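Local atomic coordinates of transcriptional regulator (Corynebacterium diphtheriae, PDB entry 3LMM), a protein that is of unknown function but probably regulates transcription, with a Schlafen AlbA_2 domain and helix-turn-helix families consistent with binding nucleic acid. Residues I96-D101 against R128-Y133; Q179-T184 against L224-K229; E241-D246 against L253-P258; N279-V284 against P292-P297; R334-F339 against G398-T403. All coordinates share one frame; numbering follows the deposited sequence.

Interaction 1. Residues I96-D101 against R128-Y133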
# COMPACT_ATOMS: atom_id res chain seq x y z
N ILE A 96 -9.86 29.63 12.94
CA ILE A 96 -11.02 29.35 12.11
C ILE A 96 -11.75 28.17 12.72
O ILE A 96 -12.96 28.22 12.92
CB ILE A 96 -10.62 28.96 10.67
CG1 ILE A 96 -9.57 29.93 10.12
CG2 ILE A 96 -11.85 28.91 9.78
CD1 ILE A 96 -9.98 31.39 10.10
N GLY A 97 -11.02 27.10 13.01
CA GLY A 97 -11.63 25.92 13.61
C GLY A 97 -11.98 24.82 12.63
O GLY A 97 -11.89 25.00 11.41
N THR A 98 -12.37 23.66 13.16
CA THR A 98 -12.73 22.54 12.32
C THR A 98 -13.48 21.50 13.13
O THR A 98 -13.16 21.26 14.29
CB THR A 98 -11.47 21.92 11.65
OG1 THR A 98 -11.81 20.65 11.08
CG2 THR A 98 -10.37 21.75 12.68
N GLU A 99 -14.50 20.91 12.51
CA GLU A 99 -15.33 19.92 13.17
C GLU A 99 -15.09 18.53 12.62
O GLU A 99 -15.85 17.59 12.90
CB GLU A 99 -16.80 20.31 13.00
CG GLU A 99 -17.08 21.78 13.31
CD GLU A 99 -16.88 22.13 14.78
OE1 GLU A 99 -16.28 23.21 15.05
OE2 GLU A 99 -17.33 21.35 15.65
N LEU A 100 -14.04 18.39 11.83
CA LEU A 100 -13.71 17.10 11.22
C LEU A 100 -13.61 16.01 12.28
O LEU A 100 -13.00 16.20 13.33
CB LEU A 100 -12.39 17.22 10.44
CG LEU A 100 -12.43 18.15 9.22
CD1 LEU A 100 -11.03 18.54 8.82
CD2 LEU A 100 -13.15 17.46 8.07
N ASP A 101 -14.22 14.87 12.02
CA ASP A 101 -14.16 13.78 12.98
C ASP A 101 -12.75 13.19 12.96
O ASP A 101 -12.19 12.91 11.90
CB ASP A 101 -15.18 12.71 12.63
CG ASP A 101 -15.18 11.56 13.61
OD1 ASP A 101 -15.04 10.40 13.15
OD2 ASP A 101 -15.32 11.81 14.83
N ARG A 128 -12.56 24.95 18.09
CA ARG A 128 -11.94 23.63 18.10
C ARG A 128 -10.87 23.54 17.03
O ARG A 128 -11.03 24.09 15.95
CB ARG A 128 -12.97 22.53 17.87
CG ARG A 128 -12.34 21.14 17.86
CD ARG A 128 -13.37 20.02 17.80
NE ARG A 128 -13.34 19.38 16.50
CZ ARG A 128 -12.96 18.12 16.26
NH1 ARG A 128 -12.98 17.65 15.03
NH2 ARG A 128 -12.56 17.33 17.24
N VAL A 129 -9.78 22.85 17.33
CA VAL A 129 -8.73 22.67 16.33
C VAL A 129 -8.08 21.31 16.46
O VAL A 129 -8.06 20.72 17.54
CB VAL A 129 -7.63 23.75 16.42
CG1 VAL A 129 -8.23 25.12 16.25
CG2 VAL A 129 -6.89 23.62 17.71
N LEU A 130 -7.58 20.79 15.34
CA LEU A 130 -6.92 19.49 15.37
C LEU A 130 -5.41 19.62 15.35
O LEU A 130 -4.83 20.29 14.50
CB LEU A 130 -7.36 18.62 14.20
CG LEU A 130 -8.65 17.83 14.36
CD1 LEU A 130 -9.04 17.74 15.82
CD2 LEU A 130 -9.71 18.50 13.57
N ALA A 131 -4.76 18.98 16.32
CA ALA A 131 -3.32 18.99 16.38
C ALA A 131 -2.91 17.68 15.73
O ALA A 131 -3.24 16.61 16.23
CB ALA A 131 -2.85 19.03 17.81
N ILE A 132 -2.21 17.75 14.61
CA ILE A 132 -1.77 16.53 13.97
C ILE A 132 -0.27 16.36 14.11
O ILE A 132 0.51 17.22 13.67
CB ILE A 132 -2.12 16.50 12.49
CG1 ILE A 132 -3.61 16.61 12.30
CG2 ILE A 132 -1.63 15.20 11.91
CD1 ILE A 132 -4.01 16.62 10.87
N TYR A 133 0.14 15.26 14.72
CA TYR A 133 1.55 14.99 14.93
C TYR A 133 2.00 13.92 13.95
O TYR A 133 1.58 12.76 14.03
CB TYR A 133 1.79 14.53 16.37
CG TYR A 133 1.46 15.58 17.39
CD1 TYR A 133 2.25 16.72 17.53
CD2 TYR A 133 0.31 15.48 18.18
CE1 TYR A 133 1.90 17.74 18.42
CE2 TYR A 133 -0.05 16.49 19.07
CZ TYR A 133 0.74 17.62 19.19
OH TYR A 133 0.37 18.63 20.05
O HOH W 1 -15.91 24.86 17.67
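The guanidinium of Arg128 turns its edge to the 96-101 loop and carries Leu130 CD1, from its own strand, on one face, 3.6 Å above the plane and toward the rim. Near that plane at the edge lies Thr98 O, which takes a hydrogen bond from Arg128 NE at 2.9 Å; NE approaches in the carbonyl plane of Thr98. Arginine suits the place because its long chain carries an N-H donor to a loop carbonyl, and the bend at chi3 (109°) turns NE there. NH1 points to Leu100 O, but that contact is too close in the model to be interpreted. The backbone answers in the other direction: Thr98 N donates to Arg128 O at 3.1 Å. Gly97, whose positive phi would jam a CB against the preceding carbonyl, lays its CA against Arg128 O. Thr98 CG2 packs on Leu130 CD2 at 3.4 Å, while its OG1 accepts from Leu100 N in an ST turn and pairs with Glu45. The loop leads into helix 102-113, which Asp101 N-caps, and strand 128-134 runs between strands 82-86 and 118-123 in the mixed sheet of the Schlafen AlbA_2 family region.

Interaction 2. Residues Q179-T184 against L224-K229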
# COMPACT_ATOMS: atom_id res chain seq x y z
N GLN A 179 21.81 1.50 4.04
CA GLN A 179 23.20 1.75 4.43
C GLN A 179 24.17 1.67 3.26
O GLN A 179 23.90 0.97 2.28
CB GLN A 179 23.62 0.75 5.50
CG GLN A 179 25.03 0.94 6.00
CD GLN A 179 25.47 -0.15 6.95
OE1 GLN A 179 25.06 -0.17 8.11
NE2 GLN A 179 26.28 -1.08 6.45
N VAL A 180 25.29 2.39 3.34
CA VAL A 180 26.27 2.38 2.27
C VAL A 180 27.08 1.09 2.26
O VAL A 180 27.38 0.55 3.32
CB VAL A 180 27.27 3.55 2.37
CG1 VAL A 180 28.24 3.50 1.19
CG2 VAL A 180 26.52 4.88 2.36
N THR A 181 27.40 0.61 1.07
CA THR A 181 28.20 -0.60 0.91
C THR A 181 29.45 -0.23 0.11
O THR A 181 29.64 0.94 -0.26
CB THR A 181 27.46 -1.69 0.12
OG1 THR A 181 27.42 -1.32 -1.27
CG2 THR A 181 26.04 -1.85 0.62
N THR A 182 30.29 -1.22 -0.16
CA THR A 182 31.53 -1.01 -0.90
C THR A 182 31.36 -1.25 -2.39
O THR A 182 32.32 -1.15 -3.16
CB THR A 182 32.61 -1.95 -0.40
OG1 THR A 182 32.13 -3.30 -0.49
CG2 THR A 182 32.96 -1.63 1.03
N ALA A 183 30.12 -1.56 -2.78
CA ALA A 183 29.77 -1.83 -4.17
C ALA A 183 29.68 -0.54 -4.94
O ALA A 183 29.11 0.44 -4.45
CB ALA A 183 28.46 -2.57 -4.24
N THR A 184 30.24 -0.54 -6.14
CA THR A 184 30.26 0.62 -7.01
C THR A 184 29.51 0.36 -8.34
O THR A 184 29.06 -0.75 -8.59
CB THR A 184 31.72 1.04 -7.30
OG1 THR A 184 32.47 -0.11 -7.71
CG2 THR A 184 32.35 1.59 -6.05
N LEU A 224 26.83 1.95 -3.91
CA LEU A 224 25.45 1.49 -3.96
C LEU A 224 24.98 1.23 -2.55
O LEU A 224 25.77 0.85 -1.68
CB LEU A 224 25.34 0.19 -4.75
CG LEU A 224 25.67 0.22 -6.23
CD1 LEU A 224 25.66 -1.20 -6.76
CD2 LEU A 224 24.65 1.09 -6.96
N SER A 225 23.69 1.43 -2.30
CA SER A 225 23.16 1.16 -0.98
C SER A 225 23.02 -0.34 -0.88
O SER A 225 23.30 -1.06 -1.83
CB SER A 225 21.79 1.81 -0.79
OG SER A 225 20.84 1.32 -1.72
N GLN A 226 22.56 -0.79 0.27
CA GLN A 226 22.37 -2.21 0.48
C GLN A 226 21.23 -2.73 -0.42
O GLN A 226 21.29 -3.85 -0.93
CB GLN A 226 22.06 -2.46 1.96
CG GLN A 226 22.32 -3.89 2.43
CD GLN A 226 23.78 -4.27 2.39
OE1 GLN A 226 24.61 -3.66 3.06
NE2 GLN A 226 24.11 -5.29 1.60
N ALA A 227 20.20 -1.91 -0.62
CA ALA A 227 19.09 -2.32 -1.48
C ALA A 227 19.50 -2.25 -2.95
O ALA A 227 19.00 -3.00 -3.79
CB ALA A 227 17.87 -1.44 -1.24
N GLY A 228 20.41 -1.33 -3.25
CA GLY A 228 20.86 -1.17 -4.61
C GLY A 228 21.79 -2.30 -4.98
O GLY A 228 21.76 -2.80 -6.10
N LYS A 229 22.62 -2.71 -4.03
CA LYS A 229 23.56 -3.80 -4.26
C LYS A 229 22.78 -5.11 -4.43
O LYS A 229 23.06 -5.90 -5.32
CB LYS A 229 24.53 -3.92 -3.07
CG LYS A 229 25.37 -5.21 -3.01
CD LYS A 229 26.28 -5.20 -1.79
CE LYS A 229 27.09 -6.50 -1.60
NZ LYS A 229 26.33 -7.65 -1.00
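A short antiparallel pairing at the start of helix 226-232 joins residues 179-184 to 224-229: Val180 and Ser225 form a non-hydrogen-bonded pair whose side chains diverge. Beside it, Leu224 O is gripped twice by Thr181. Thr181 N donates to Leu224 O at 3.2 Å, nearly in line with the carbonyl, and Thr181 OG1 donates to the same oxygen at 2.8 Å from above the carbonyl plane. Thr181 OG1 sits between the backbone N and the carbonyl carbon of its own residue (chi1 74°), where it also accepts from Ala183 N at 3.1 Å. This ST turn lies where the chain turns its corner at Thr182, and threonine serves it well, since one hydroxyl both closes the turn and reaches the facing strand. Past the corner, Leu224 N donates to Ala183 O at 2.8 Å. Ala183, small enough to face the neighbouring strand closely, sets its CB 4.0 Å from Leu224 CD1. The methyl CG2 of Thr181 meets Gln226 OE1 at 3.4 Å, the two side chains crossing at about a right angle. Ser225 N-caps the helix, its OG taking a bond from Gly228 N at 3.1 Å, while Gln226 N reaches back to Gln179 O in a weak bond. Farther round the first turn, Ala227 turns its methyl to Leu359 and Leu362 of helix 357-365, and Val180 rests on Phe223.

Interaction 3. Residues E241-D246 against L253-P258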
# COMPACT_ATOMS: atom_id res chain seq x y z
N GLU A 241 13.33 -19.78 -5.81
CA GLU A 241 13.34 -20.88 -6.77
C GLU A 241 11.98 -21.56 -6.85
O GLU A 241 11.19 -21.48 -5.92
CB GLU A 241 14.43 -21.89 -6.40
CG GLU A 241 14.34 -22.37 -4.97
CD GLU A 241 15.40 -23.40 -4.63
OE1 GLU A 241 16.61 -23.09 -4.78
OE2 GLU A 241 15.03 -24.52 -4.20
N LEU A 242 11.73 -22.24 -7.96
CA LEU A 242 10.45 -22.91 -8.16
C LEU A 242 10.53 -24.43 -8.23
O LEU A 242 11.49 -24.99 -8.78
CB LEU A 242 9.80 -22.38 -9.45
CG LEU A 242 8.48 -23.02 -9.93
CD1 LEU A 242 7.33 -22.63 -9.00
CD2 LEU A 242 8.20 -22.55 -11.35
N SER A 243 9.52 -25.08 -7.68
CA SER A 243 9.41 -26.54 -7.66
C SER A 243 7.99 -26.95 -8.05
O SER A 243 7.06 -26.82 -7.25
CB SER A 243 9.71 -27.10 -6.28
OG SER A 243 11.05 -26.86 -5.90
N ILE A 244 7.84 -27.45 -9.27
CA ILE A 244 6.55 -27.88 -9.80
C ILE A 244 6.15 -29.27 -9.33
O ILE A 244 6.84 -30.24 -9.60
CB ILE A 244 6.61 -27.94 -11.31
CG1 ILE A 244 6.93 -26.55 -11.86
CG2 ILE A 244 5.33 -28.54 -11.87
CD1 ILE A 244 7.43 -26.58 -13.28
N PHE A 245 5.02 -29.36 -8.66
CA PHE A 245 4.54 -30.64 -8.16
C PHE A 245 3.37 -31.15 -8.98
O PHE A 245 2.79 -30.43 -9.78
CB PHE A 245 4.10 -30.51 -6.72
CG PHE A 245 5.22 -30.42 -5.75
CD1 PHE A 245 5.87 -31.58 -5.33
CD2 PHE A 245 5.62 -29.19 -5.23
CE1 PHE A 245 6.90 -31.51 -4.41
CE2 PHE A 245 6.65 -29.11 -4.31
CZ PHE A 245 7.29 -30.27 -3.89
N ASP A 246 3.01 -32.41 -8.75
CA ASP A 246 1.91 -32.98 -9.49
C ASP A 246 0.64 -32.80 -8.65
O ASP A 246 -0.44 -32.54 -9.18
CB ASP A 246 2.20 -34.45 -9.78
CG ASP A 246 1.27 -35.04 -10.83
OD1 ASP A 246 0.85 -34.29 -11.76
OD2 ASP A 246 0.99 -36.26 -10.74
N LEU A 253 8.00 -32.90 -9.87
CA LEU A 253 8.00 -33.13 -11.30
C LEU A 253 9.11 -32.36 -11.97
O LEU A 253 9.70 -32.82 -12.95
CB LEU A 253 6.65 -32.71 -11.89
CG LEU A 253 5.42 -33.38 -11.28
CD1 LEU A 253 4.17 -32.98 -12.03
CD2 LEU A 253 5.62 -34.88 -11.33
N ASN A 254 9.42 -31.19 -11.45
CA ASN A 254 10.46 -30.39 -12.06
C ASN A 254 10.72 -29.14 -11.25
O ASN A 254 9.83 -28.66 -10.55
CB ASN A 254 10.03 -30.01 -13.48
CG ASN A 254 11.16 -29.46 -14.28
OD1 ASN A 254 11.65 -28.37 -13.99
ND2 ASN A 254 11.60 -30.21 -15.27
N ARG A 255 11.93 -28.60 -11.33
CA ARG A 255 12.25 -27.41 -10.57
C ARG A 255 13.11 -26.46 -11.38
O ARG A 255 13.93 -26.88 -12.19
CB ARG A 255 12.96 -27.79 -9.27
CG ARG A 255 14.11 -28.75 -9.47
CD ARG A 255 14.90 -28.96 -8.18
NE ARG A 255 14.21 -29.76 -7.16
CZ ARG A 255 14.14 -31.09 -7.16
NH1 ARG A 255 13.49 -31.72 -6.18
NH2 ARG A 255 14.72 -31.79 -8.13
N VAL A 256 12.90 -25.16 -11.17
CA VAL A 256 13.68 -24.14 -11.87
C VAL A 256 14.36 -23.26 -10.84
O VAL A 256 13.71 -22.51 -10.12
CB VAL A 256 12.77 -23.30 -12.81
CG1 VAL A 256 11.50 -22.93 -12.10
CG2 VAL A 256 13.52 -22.05 -13.27
N VAL A 257 15.69 -23.37 -10.76
CA VAL A 257 16.50 -22.62 -9.81
C VAL A 257 17.43 -21.65 -10.54
O VAL A 257 18.35 -22.06 -11.24
CB VAL A 257 17.37 -23.60 -8.94
CG1 VAL A 257 16.50 -24.34 -7.94
CG2 VAL A 257 18.08 -24.61 -9.83
N PRO A 258 17.21 -20.33 -10.37
CA PRO A 258 18.05 -19.32 -11.03
C PRO A 258 19.51 -19.39 -10.61
O PRO A 258 19.83 -19.75 -9.47
CB PRO A 258 17.38 -18.01 -10.62
CG PRO A 258 16.84 -18.32 -9.28
CD PRO A 258 16.23 -19.68 -9.48
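Glu241 and Val257 lie side by side and point the same way at the open end of a beta hairpin. Glu241 CG stands between its backbone N and carbonyl carbon (chi1 53°); beyond it the chain is extended, and its atoms lie alongside Val257 CG1. Both CB and the carboxylate end approach that methyl: Glu241 CB lies 3.6 Å and Glu241 OE1 3.4 Å from Val257 CG1. Pro258 closes this end, its CD resting against Glu241 CA. Further along, Leu242 and Val256 share one face with Ile244 and Asn254. Leu242 CG, anti to the backbone N (chi1 175°), stands beside Val256 CG1; the approach of Leu242 CB to the same methyl is doubtful in the model. Ser243 and Arg255 occupy the other face, where Ser243 OG lies 4.0 Å from Arg255 CB. The backbones bond at Leu242 and Val256 in both directions, Leu242 N to Val256 O at 2.9 Å being nearly straight, and Ile244 N donates to Asn254 O at 2.7 Å. At the far end both Leu253 and Asn254 face Ile244, a classic beta bulge: Leu253 N donates to Ile244 O at 2.9 Å, and Asn254 N gives the same oxygen a weaker bond. Leu253 leans its branched end toward Asp246, which is poorly ordered. Strand 252-256 is the outermost of the six-strand sheet within this chain; strand 240-245 bonds on its other side to strand 320-325, while Leu242, Ile244 and Val256 face helix 264-278.

Interaction 4. Residues N279-V284 against P292-P297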
# COMPACT_ATOMS: atom_id res chain seq x y z
N ASN A 279 1.94 -21.52 -15.38
CA ASN A 279 0.58 -21.02 -15.25
C ASN A 279 -0.18 -21.30 -16.54
O ASN A 279 -0.65 -20.39 -17.22
CB ASN A 279 0.58 -19.53 -14.98
CG ASN A 279 -0.69 -19.08 -14.33
OD1 ASN A 279 -0.86 -17.91 -14.02
ND2 ASN A 279 -1.59 -20.02 -14.11
N LYS A 280 -0.29 -22.59 -16.85
CA LYS A 280 -0.94 -23.13 -18.04
C LYS A 280 -1.86 -22.21 -18.84
O LYS A 280 -1.62 -22.02 -20.04
CB LYS A 280 -1.70 -24.40 -17.66
CG LYS A 280 -0.82 -25.46 -17.04
CD LYS A 280 -1.67 -26.58 -16.46
CE LYS A 280 -0.90 -27.35 -15.40
NZ LYS A 280 -0.44 -26.44 -14.31
N ASN A 281 -2.91 -21.66 -18.22
CA ASN A 281 -3.83 -20.77 -18.94
C ASN A 281 -4.76 -21.47 -19.95
O ASN A 281 -4.37 -21.75 -21.09
CB ASN A 281 -3.02 -19.66 -19.61
CG ASN A 281 -3.68 -19.10 -20.86
OD1 ASN A 281 -4.89 -18.88 -20.89
ND2 ASN A 281 -2.88 -18.84 -21.89
N ASN A 282 -6.00 -21.71 -19.54
CA ASN A 282 -6.98 -22.38 -20.38
C ASN A 282 -8.05 -21.45 -20.96
O ASN A 282 -8.23 -20.32 -20.52
CB ASN A 282 -7.64 -23.52 -19.60
CG ASN A 282 -7.93 -23.14 -18.17
OD1 ASN A 282 -8.44 -22.06 -17.91
ND2 ASN A 282 -7.60 -24.03 -17.24
N THR A 283 -8.79 -21.95 -21.95
CA THR A 283 -9.80 -21.14 -22.61
C THR A 283 -11.22 -21.31 -22.08
O THR A 283 -11.73 -22.43 -21.96
CB THR A 283 -9.78 -21.41 -24.14
OG1 THR A 283 -10.36 -22.69 -24.40
CG2 THR A 283 -8.34 -21.41 -24.66
N VAL A 284 -11.86 -20.18 -21.77
CA VAL A 284 -13.24 -20.14 -21.27
C VAL A 284 -14.17 -19.57 -22.35
O VAL A 284 -13.78 -18.69 -23.13
CB VAL A 284 -13.38 -19.26 -19.98
CG1 VAL A 284 -12.12 -19.38 -19.12
CG2 VAL A 284 -13.65 -17.82 -20.34
N PRO A 292 -8.78 -16.61 -23.53
CA PRO A 292 -7.80 -17.38 -22.76
C PRO A 292 -7.62 -16.79 -21.36
O PRO A 292 -7.30 -15.61 -21.22
CB PRO A 292 -6.54 -17.23 -23.60
CG PRO A 292 -6.66 -15.82 -24.07
CD PRO A 292 -8.11 -15.79 -24.55
N VAL A 293 -7.81 -17.62 -20.34
CA VAL A 293 -7.69 -17.19 -18.93
C VAL A 293 -6.72 -18.08 -18.14
O VAL A 293 -6.95 -19.29 -18.01
CB VAL A 293 -9.06 -17.28 -18.24
CG1 VAL A 293 -8.93 -16.89 -16.79
CG2 VAL A 293 -10.07 -16.43 -18.96
N PRO A 294 -5.63 -17.50 -17.59
CA PRO A 294 -4.69 -18.33 -16.82
C PRO A 294 -5.26 -18.99 -15.55
O PRO A 294 -6.22 -18.50 -14.96
CB PRO A 294 -3.53 -17.37 -16.53
CG PRO A 294 -4.18 -16.03 -16.52
CD PRO A 294 -5.19 -16.10 -17.65
N GLU A 295 -4.66 -20.12 -15.15
CA GLU A 295 -5.08 -20.86 -13.96
C GLU A 295 -5.23 -19.94 -12.78
O GLU A 295 -6.04 -20.17 -11.89
CB GLU A 295 -4.08 -21.93 -13.60
CG GLU A 295 -3.71 -22.88 -14.70
CD GLU A 295 -3.75 -24.30 -14.22
OE1 GLU A 295 -4.87 -24.78 -13.95
OE2 GLU A 295 -2.66 -24.92 -14.08
N ILE A 296 -4.38 -18.92 -12.72
CA ILE A 296 -4.49 -17.93 -11.66
C ILE A 296 -4.09 -16.59 -12.24
O ILE A 296 -3.08 -16.48 -12.94
CB ILE A 296 -3.66 -18.27 -10.38
CG1 ILE A 296 -2.18 -18.25 -10.66
CG2 ILE A 296 -4.07 -19.63 -9.85
CD1 ILE A 296 -1.37 -18.62 -9.42
N PRO A 297 -4.89 -15.55 -11.99
CA PRO A 297 -4.61 -14.21 -12.50
C PRO A 297 -3.17 -13.75 -12.38
O PRO A 297 -2.64 -13.64 -11.28
CB PRO A 297 -5.58 -13.33 -11.73
CG PRO A 297 -5.89 -14.14 -10.48
CD PRO A 297 -6.01 -15.53 -11.03
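Lys280 and Glu295 cross obliquely, and the ammonium of the lysine meets the carboxylate end on: Lys280 NZ lies 2.7 Å from Glu295 OE2, nearly along the C-O bond, in a salt bridge. The aliphatic chain of Lys280 passes beside OE2, and the bend at chi4 (58°) sets NZ against it; the lysine is poorly ordered, however. Each charge has a further partner, Glu326 for Lys280 NZ and Ser329 for Glu295 OE1. The side chain of Asn279 runs antiparallel alongside that of Glu295, their flat ends 35° apart. Asn281 lays its CB over Pro294, with 3.9 Å between Asn281 CB and Pro294 CB. On the hairpin proper, Asn282 and Val293 form an antiparallel hydrogen-bonded pair, in which Val293 N donates to Asn282 O at 2.7 Å, almost straight at 166°, while the return bond is weak. Val284 CG1 meets Val293 CG2 at a slant, 3.6 Å away, two branched apolar residues in contact. Asn279 follows helix 264-278 and Pro297 stands at the N-cap position of helix 298-311, so the contact ties the hairpin of strands 282-286 and 289-293 to both, beside Trp324 of strand 320-325.

Interaction 5. Residues R334-F339 against G398-T403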
# COMPACT_ATOMS: atom_id res chain seq x y z
N ARG A 334 6.46 -19.75 0.10
CA ARG A 334 7.04 -19.75 1.44
C ARG A 334 8.21 -18.79 1.47
O ARG A 334 9.14 -18.92 0.68
CB ARG A 334 7.54 -21.15 1.79
CG ARG A 334 6.46 -22.18 2.05
CD ARG A 334 6.98 -23.59 1.76
NE ARG A 334 6.08 -24.63 2.25
CZ ARG A 334 5.98 -24.98 3.53
NH1 ARG A 334 6.73 -24.38 4.44
NH2 ARG A 334 5.12 -25.92 3.89
N SER A 335 8.18 -17.83 2.39
CA SER A 335 9.27 -16.86 2.51
C SER A 335 9.94 -16.87 3.88
O SER A 335 9.28 -16.82 4.92
CB SER A 335 8.77 -15.46 2.21
OG SER A 335 8.41 -15.34 0.85
N PRO A 336 11.28 -16.91 3.90
CA PRO A 336 12.01 -16.92 5.17
C PRO A 336 11.70 -15.69 6.02
O PRO A 336 11.74 -14.55 5.55
CB PRO A 336 13.46 -16.97 4.72
CG PRO A 336 13.44 -16.23 3.43
CD PRO A 336 12.22 -16.80 2.77
N GLY A 337 11.39 -15.94 7.29
CA GLY A 337 11.08 -14.86 8.21
C GLY A 337 9.64 -14.93 8.67
O GLY A 337 8.86 -15.73 8.15
N GLY A 338 9.28 -14.10 9.64
CA GLY A 338 7.92 -14.09 10.15
C GLY A 338 7.40 -12.70 10.43
O GLY A 338 8.17 -11.74 10.45
N PHE A 339 6.10 -12.59 10.65
CA PHE A 339 5.45 -11.31 10.95
C PHE A 339 6.13 -10.59 12.10
O PHE A 339 6.24 -11.15 13.20
CB PHE A 339 3.99 -11.53 11.33
CG PHE A 339 3.17 -12.18 10.27
CD1 PHE A 339 2.02 -12.88 10.60
CD2 PHE A 339 3.54 -12.07 8.94
CE1 PHE A 339 1.25 -13.48 9.61
CE2 PHE A 339 2.77 -12.66 7.95
CZ PHE A 339 1.62 -13.37 8.29
N GLY A 398 9.37 -21.80 11.30
CA GLY A 398 10.61 -21.72 10.56
C GLY A 398 11.62 -20.80 11.21
O GLY A 398 12.67 -21.27 11.67
N PRO A 399 11.34 -19.49 11.31
CA PRO A 399 10.16 -18.76 10.83
C PRO A 399 10.00 -18.72 9.31
O PRO A 399 10.97 -18.66 8.57
CB PRO A 399 10.36 -17.38 11.42
CG PRO A 399 11.85 -17.23 11.33
CD PRO A 399 12.31 -18.55 11.89
N PHE A 400 8.74 -18.71 8.87
CA PHE A 400 8.41 -18.68 7.45
C PHE A 400 7.05 -18.01 7.26
O PHE A 400 6.21 -18.03 8.16
CB PHE A 400 8.33 -20.10 6.90
CG PHE A 400 9.60 -20.57 6.25
CD1 PHE A 400 9.94 -20.14 4.98
CD2 PHE A 400 10.42 -21.51 6.88
CE1 PHE A 400 11.08 -20.65 4.34
CE2 PHE A 400 11.56 -22.02 6.24
CZ PHE A 400 11.88 -21.59 4.97
N VAL A 401 6.82 -17.41 6.11
CA VAL A 401 5.54 -16.77 5.84
C VAL A 401 5.08 -17.26 4.48
O VAL A 401 5.62 -16.85 3.45
CB VAL A 401 5.66 -15.25 5.78
CG1 VAL A 401 4.29 -14.63 5.59
CG2 VAL A 401 6.31 -14.73 7.04
N GLU A 402 4.09 -18.14 4.45
CA GLU A 402 3.67 -18.62 3.16
C GLU A 402 2.34 -18.06 2.70
O GLU A 402 1.39 -17.99 3.47
CB GLU A 402 3.64 -20.16 3.13
CG GLU A 402 2.48 -20.79 3.85
CD GLU A 402 2.41 -22.30 3.67
OE1 GLU A 402 1.37 -22.87 4.04
OE2 GLU A 402 3.39 -22.90 3.17
N THR A 403 2.30 -17.64 1.44
CA THR A 403 1.10 -17.11 0.83
C THR A 403 0.63 -18.20 -0.12
O THR A 403 1.43 -18.76 -0.87
CB THR A 403 1.39 -15.81 0.05
OG1 THR A 403 1.80 -14.77 0.96
CG2 THR A 403 0.16 -15.34 -0.71
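Ser335 and Val401 satisfy each other's backbone as an antiparallel hydrogen-bonded pair: Ser335 N donates to Val401 O at 2.9 Å, and Val401 N returns a bond to Ser335 O at 2.8 Å. The first donor stands well above the carbonyl plane, the second tilts slightly from it. Where the strand ends, Gly337 N gives a third bond to Pro399 O at 3.0 Å, again from above the plane. Glycine fits a positive phi at which a CB would press into the preceding carbonyl. Pro399, after a cis peptide and lacking an N-H, takes part through its O. The Phe400 ring lies by Ser335 and Pro336, with Ser335 N at its edge. Glu402 OE2 stands over the centre of one face of the Arg334 guanidinium, 3.2 Å above it, the two flat groups 76° apart. This salt bridge rests on charge, since no N-H points at the oxygen. Phe339 lays CE2 against Val401 CG1 at 3.4 Å, its N held by Glu395; Gly338 O is taken by Arg355. In the six-strand sheet of the RecG C-terminal family region, strand 330-336 lies between strands 320-325 and 400-406, with strand 392-396 at the edge.

The five contacts follow one another along the chain without touching. Interaction 1 belongs to the domain that holds the cobalt ion, bound through Asp41, Phe42 and Asp90; the side chain of Val129 lies about 13 Å from the metal, outside the site. Its centre is about 42 Å from that of interaction 5 and about 56 Å from that of interaction 3, both beyond the chain's centre. Interactions 3 and 5 join different strands of one sheet, with centres about 19 Å apart. Interaction 4 is equally far from interaction 3, nearest atoms about 7 Å away, and helix 264-278 lies between them in sequence. Interaction 2 leads into strand 240-245 through helix 226-232.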